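Local structure of mitogen-activated protein kinase, putative (Map kinase-like protein) (Leishmania major, 3PG1) at residues F71-V76 with K351-E356; L83-H88 with H151-V156. The protein probably acts as an ATP-dependent serine/threonine protein kinase of the MAP kinase family. One frame throughout, in Å; residues are numbered along the deposited sequence.

Contact 1: residues F71-V76 with K351-E356; sequences FLCKRV and KIFTAE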
loop_
_atom_site.group_PDB
_atom_site.type_symbol
_atom_site.label_atom_id
_atom_site.label_comp_id
_atom_site.label_asym_id
_atom_site.label_seq_id
_atom_site.Cartn_x
_atom_site.Cartn_y
_atom_site.Cartn_z
ATOM N N PHE A 71 8.615 -21.121 5.751
ATOM C CA PHE A 71 8.541 -20.013 4.798
ATOM C C PHE A 71 7.219 -19.234 4.868
ATOM O O PHE A 71 7.240 -18.010 5.018
ATOM C CB PHE A 71 8.852 -20.504 3.369
ATOM C CG PHE A 71 8.602 -19.496 2.273
ATOM C CD1 PHE A 71 9.535 -18.504 1.992
ATOM C CD2 PHE A 71 7.439 -19.541 1.515
ATOM C CE1 PHE A 71 9.297 -17.566 0.985
ATOM C CE2 PHE A 71 7.201 -18.602 0.511
ATOM C CZ PHE A 71 8.132 -17.623 0.251
ATOM N N LEU A 72 6.084 -19.946 4.750
ATOM C CA LEU A 72 4.739 -19.359 4.796
ATOM C C LEU A 72 4.451 -18.703 6.146
ATOM O O LEU A 72 3.901 -17.598 6.166
ATOM C CB LEU A 72 3.650 -20.387 4.422
ATOM C CG LEU A 72 3.810 -21.079 3.055
ATOM C CD1 LEU A 72 2.796 -22.195 2.881
ATOM C CD2 LEU A 72 3.764 -20.079 1.901
ATOM N N CYS A 73 4.875 -19.360 7.262
ATOM C CA CYS A 73 4.733 -18.848 8.627
ATOM C C CYS A 73 5.456 -17.503 8.748
ATOM O O CYS A 73 4.853 -16.534 9.227
ATOM C CB CYS A 73 5.254 -19.855 9.648
ATOM S SG CYS A 73 4.893 -19.432 11.369
ATOM N N LYS A 74 6.716 -17.432 8.238
ATOM C CA LYS A 74 7.561 -16.233 8.222
ATOM C C LYS A 74 6.920 -15.100 7.412
ATOM O O LYS A 74 6.965 -13.946 7.845
ATOM C CB LYS A 74 8.969 -16.560 7.684
ATOM C CG LYS A 74 10.002 -15.452 7.898
ATOM C CD LYS A 74 11.406 -16.002 8.140
ATOM C CE LYS A 74 12.213 -16.269 6.884
ATOM N NZ LYS A 74 12.748 -15.018 6.277
ATOM N N ARG A 75 6.343 -15.427 6.243
ATOM C CA ARG A 75 5.668 -14.467 5.373
ATOM C C ARG A 75 4.498 -13.803 6.128
ATOM O O ARG A 75 4.383 -12.578 6.120
ATOM C CB ARG A 75 5.177 -15.161 4.089
ATOM C CG ARG A 75 4.229 -14.312 3.238
ATOM C CD ARG A 75 3.647 -15.104 2.081
ATOM N NE ARG A 75 3.696 -14.346 0.831
ATOM C CZ ARG A 75 4.757 -14.283 0.031
ATOM N NH1 ARG A 75 5.875 -14.930 0.343
ATOM N NH2 ARG A 75 4.712 -13.565 -1.083
ATOM N N VAL A 76 3.647 -14.619 6.784
ATOM C CA VAL A 76 2.490 -14.125 7.547
ATOM C C VAL A 76 2.928 -13.343 8.809
ATOM O O VAL A 76 2.330 -12.310 9.117
ATOM C CB VAL A 76 1.420 -15.229 7.831
ATOM C CG1 VAL A 76 0.132 -14.610 8.365
ATOM C CG2 VAL A 76 1.108 -16.019 6.566
ATOM N N LYS A 351 6.165 -18.257 19.081
ATOM C CA LYS A 351 6.469 -17.458 20.275
ATOM C C LYS A 351 6.349 -15.967 19.929
ATOM O O LYS A 351 5.815 -15.207 20.735
ATOM C CB LYS A 351 7.884 -17.760 20.793
ATOM N N ILE A 352 6.824 -15.562 18.727
ATOM C CA ILE A 352 6.735 -14.170 18.249
ATOM C C ILE A 352 5.261 -13.793 18.032
ATOM O O ILE A 352 4.887 -12.686 18.398
ATOM C CB ILE A 352 7.656 -13.839 17.032
ATOM C CG1 ILE A 352 9.130 -14.237 17.306
ATOM C CG2 ILE A 352 7.563 -12.341 16.634
ATOM C CD1 ILE A 352 10.025 -14.302 16.046
ATOM N N PHE A 353 4.419 -14.724 17.512
ATOM C CA PHE A 353 2.981 -14.489 17.338
ATOM C C PHE A 353 2.327 -14.237 18.695
ATOM O O PHE A 353 1.565 -13.274 18.830
ATOM C CB PHE A 353 2.281 -15.651 16.610
ATOM C CG PHE A 353 2.455 -15.685 15.106
ATOM C CD1 PHE A 353 3.267 -16.639 14.504
ATOM C CD2 PHE A 353 1.777 -14.781 14.289
ATOM C CE1 PHE A 353 3.409 -16.682 13.114
ATOM C CE2 PHE A 353 1.920 -14.827 12.898
ATOM C CZ PHE A 353 2.722 -15.787 12.320
ATOM N N THR A 354 2.682 -15.060 19.712
ATOM C CA THR A 354 2.205 -14.931 21.093
ATOM C C THR A 354 2.675 -13.584 21.666
ATOM O O THR A 354 1.878 -12.883 22.293
ATOM C CB THR A 354 2.638 -16.142 21.944
ATOM O OG1 THR A 354 2.329 -17.348 21.243
ATOM C CG2 THR A 354 1.963 -16.174 23.308
ATOM N N ALA A 355 3.945 -13.204 21.389
ATOM C CA ALA A 355 4.539 -11.932 21.808
ATOM C C ALA A 355 3.869 -10.753 21.088
ATOM O O ALA A 355 3.695 -9.692 21.694
ATOM C CB ALA A 355 6.035 -11.933 21.530
ATOM N N GLU A 356 3.482 -10.944 19.806
ATOM C CA GLU A 356 2.802 -9.920 19.005
ATOM C C GLU A 356 1.364 -9.733 19.478
ATOM O O GLU A 356 0.876 -8.605 19.455
ATOM C CB GLU A 356 2.861 -10.227 17.495
ATOM C CG GLU A 356 4.210 -9.942 16.845
ATOM C CD GLU A 356 4.654 -8.489 16.803
ATOM O OE1 GLU A 356 3.789 -7.607 16.596
ATOM O OE2 GLU A 356 5.870 -8.236 16.963
#
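Cys73 and Phe353 bring helices 70-85 and 346-360 together through a sulfur-aromatic contact. The thiol meets the edge of the ring rather than a face: SG of Cys73 lies near the ring plane, 3.6 Å from CE1 of Phe353, and its direction from the centroid is 82° off the ring normal. Cys73 carries SG trans to its own amide nitrogen (chi1 -171°), which places the sulfur beside CE1 of the ring. Phe353 spans most of the gap, since its CA is still 9.8 Å from that of Val76. With CG trans to the carbonyl carbon (chi1 -79°), the ring projects from its helix and sets CZ against the backbone of the other. CZ of Phe353 is 3.8 Å from O of Cys73 and 4.3 Å from C of Val76, so it lies against the main chain between these residues, with Val76 C oblique to the ring. All three residues are buried. Val346 and Met349 of helix 346-360 also touch Cys73, while Leu77 of helix 70-85 and Leu109 of strand 108-114 meet Phe353. The C-terminal helix 346-360 is thus packed on helix 70-85, the kinase αC helix, beside the five-stranded sheet of the N-lobe.

Contact 2: residues L83-H88 with H151-V156; sequences LNHFHH and HEAGVV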
loop_
_atom_site.group_PDB
_atom_site.type_symbol
_atom_site.label_atom_id
_atom_site.label_comp_id
_atom_site.label_asym_id
_atom_site.label_seq_id
_atom_site.Cartn_x
_atom_site.Cartn_y
_atom_site.Cartn_z
ATOM N N LEU A 83 1.772 -4.710 10.373
ATOM C CA LEU A 83 0.449 -4.148 10.712
ATOM C C LEU A 83 0.423 -3.631 12.125
ATOM O O LEU A 83 -0.109 -2.556 12.391
ATOM C CB LEU A 83 -0.654 -5.193 10.554
ATOM C CG LEU A 83 -1.392 -5.264 9.216
ATOM C CD1 LEU A 83 -2.443 -6.380 9.262
ATOM C CD2 LEU A 83 -2.068 -3.919 8.856
ATOM N N ASN A 84 1.062 -4.379 13.020
ATOM C CA ASN A 84 1.123 -4.104 14.446
ATOM C C ASN A 84 2.163 -3.081 14.862
ATOM O O ASN A 84 2.143 -2.620 16.004
ATOM C CB ASN A 84 1.302 -5.431 15.189
ATOM C CG ASN A 84 0.664 -5.469 16.546
ATOM O OD1 ASN A 84 -0.323 -4.782 16.818
ATOM N ND2 ASN A 84 1.251 -6.246 17.440
ATOM N N HIS A 85 3.052 -2.690 13.929
ATOM C CA HIS A 85 4.116 -1.710 14.164
ATOM C C HIS A 85 3.613 -0.253 14.213
ATOM O O HIS A 85 4.177 0.575 14.927
ATOM C CB HIS A 85 5.205 -1.874 13.089
ATOM C CG HIS A 85 6.425 -1.049 13.351
ATOM N ND1 HIS A 85 7.342 -1.405 14.326
ATOM C CD2 HIS A 85 6.828 0.108 12.776
ATOM C CE1 HIS A 85 8.247 -0.443 14.330
ATOM N NE2 HIS A 85 7.985 0.486 13.414
ATOM N N PHE A 86 2.591 0.072 13.426
ATOM C CA PHE A 86 2.055 1.455 13.337
ATOM C C PHE A 86 0.806 1.642 14.184
ATOM O O PHE A 86 0.036 0.711 14.333
ATOM C CB PHE A 86 1.735 1.799 11.873
ATOM C CG PHE A 86 2.989 1.739 11.033
ATOM C CD1 PHE A 86 3.878 2.810 11.009
ATOM C CD2 PHE A 86 3.337 0.572 10.351
ATOM C CE1 PHE A 86 5.069 2.726 10.299
ATOM C CE2 PHE A 86 4.541 0.489 9.644
ATOM C CZ PHE A 86 5.387 1.569 9.602
ATOM N N HIS A 87 0.580 2.870 14.671
ATOM C CA HIS A 87 -0.597 3.275 15.437
ATOM C C HIS A 87 -0.834 4.686 15.006
ATOM O O HIS A 87 -0.520 5.633 15.734
ATOM C CB HIS A 87 -0.325 3.190 16.953
ATOM C CG HIS A 87 0.081 1.815 17.379
ATOM N ND1 HIS A 87 1.421 1.459 17.473
ATOM C CD2 HIS A 87 -0.682 0.722 17.615
ATOM C CE1 HIS A 87 1.425 0.178 17.803
ATOM N NE2 HIS A 87 0.185 -0.305 17.914
ATOM N N HIS A 88 -1.282 4.835 13.757
ATOM C CA HIS A 88 -1.446 6.156 13.173
ATOM C C HIS A 88 -2.755 6.220 12.386
ATOM O O HIS A 88 -3.078 5.247 11.711
ATOM C CB HIS A 88 -0.228 6.470 12.262
ATOM C CG HIS A 88 -0.185 7.886 11.785
ATOM N ND1 HIS A 88 -0.944 8.304 10.700
ATOM C CD2 HIS A 88 0.547 8.921 12.232
ATOM C CE1 HIS A 88 -0.671 9.585 10.535
ATOM N NE2 HIS A 88 0.213 10.009 11.439
ATOM N N HIS A 151 7.662 5.782 5.794
ATOM C CA HIS A 151 9.066 6.112 5.451
ATOM C C HIS A 151 9.897 6.437 6.674
ATOM O O HIS A 151 11.065 6.009 6.736
ATOM C CB HIS A 151 9.119 7.254 4.434
ATOM C CG HIS A 151 8.525 6.907 3.092
ATOM N ND1 HIS A 151 8.337 7.878 2.120
ATOM C CD2 HIS A 151 8.059 5.714 2.627
ATOM C CE1 HIS A 151 7.761 7.249 1.098
ATOM N NE2 HIS A 151 7.528 5.956 1.387
ATOM N N GLU A 152 9.280 7.098 7.683
ATOM C CA GLU A 152 9.993 7.431 8.933
ATOM C C GLU A 152 10.357 6.148 9.709
ATOM O O GLU A 152 11.356 6.138 10.430
ATOM C CB GLU A 152 9.209 8.453 9.797
ATOM C CG GLU A 152 9.156 9.853 9.177
ATOM C CD GLU A 152 10.518 10.502 9.046
ATOM O OE1 GLU A 152 11.135 10.721 10.104
ATOM O OE2 GLU A 152 11.049 10.613 7.920
ATOM N N ALA A 153 9.597 5.061 9.512
ATOM C CA ALA A 153 9.913 3.766 10.129
ATOM C C ALA A 153 10.782 2.853 9.198
ATOM O O ALA A 153 10.997 1.692 9.541
ATOM C CB ALA A 153 8.626 3.039 10.492
ATOM N N GLY A 154 11.288 3.381 8.079
ATOM C CA GLY A 154 12.094 2.617 7.117
ATOM C C GLY A 154 11.287 1.666 6.241
ATOM O O GLY A 154 11.835 0.736 5.650
ATOM N N VAL A 155 9.970 1.872 6.155
ATOM C CA VAL A 155 9.118 0.987 5.376
ATOM C C VAL A 155 8.763 1.636 4.064
ATOM O O VAL A 155 8.336 2.794 4.026
ATOM C CB VAL A 155 7.881 0.569 6.239
ATOM C CG1 VAL A 155 6.845 -0.244 5.427
ATOM C CG2 VAL A 155 8.350 -0.217 7.454
ATOM N N VAL A 156 8.920 0.889 2.990
ATOM C CA VAL A 156 8.577 1.383 1.662
ATOM C C VAL A 156 7.314 0.651 1.233
ATOM O O VAL A 156 7.260 -0.590 1.350
ATOM C CB VAL A 156 9.757 1.143 0.676
ATOM C CG1 VAL A 156 9.388 1.618 -0.741
ATOM C CG2 VAL A 156 11.024 1.880 1.179
#
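Phe86, in the αC-β4 loop that follows helix 70-85, reaches across to Ala153 and Val155, just beyond the end of helix 133-152. Its CB points neither at nor from the other segment; a chi1 of -61° turns CG beside the backbone N and carries the ring across. CB and CG form a stalk that makes no close contact with 151-156. Along one rim, CD1 is still 4.8 Å from CB of Ala153, but CE1 closes to 3.6 Å from that methyl. At the tip, CZ lies 3.7 Å from CB of Ala153 and also meets a second methyl, CG2 of Val155, at 4.1 Å. CG2 sits at the ring edge near its plane, whereas the alanine methyl approaches obliquely. On the other rim, CE2 is nearer to His85 than to the valine: CD2 of His85 stands 3.8 Å above the plane of the Phe86 ring and lies over that face near its rim. The imidazole in turn presents its edge to Ala153, with NE2 of His85 3.9 Å from CB of Ala153; NE2 is hydrogen-bonded to O of Glu335, which helps fix the ring. A Schellman motif ends helix 133-152 here: Gly154, with positive phi, is the C-prime residue, Gly154 N bonds to His151 O and Val155 N to Leu150 O. Val149 and Leu150 of helix 133-152 and Ile91 also touch Phe86, and Phe337 both meets the His85 ring edge-to-face and pairs with the Ala153 backbone. The αC-β4 loop of the N-lobe thereby packs on the end of helix 133-152, the αE helix of the C-lobe, directly before the His-Arg-Asp motif of the catalytic loop.

Helix 70-85 serves both contacts, near its start in contact 1 and around its C-terminal end in contact 2, with centres about 18 Å apart. Both are small and buried, though contact 1 lies farther from the centre of the chain, about 21 Å against 12 Å. Contact 1 holds the C-terminal helix 346-360 against the αC helix of the N-lobe through sulfur, ring edge and backbone; contact 2 joins the lobes through the phenyl ring and imidazole of 83-88 against the methyls of 151-156. They also meet directly: OE1 of Glu356 lies 3.0 Å from ND2 of Asn84, a probable hydrogen bond, and Arg81 forms a salt bridge with the same carboxylate, adding polar ties along the helix.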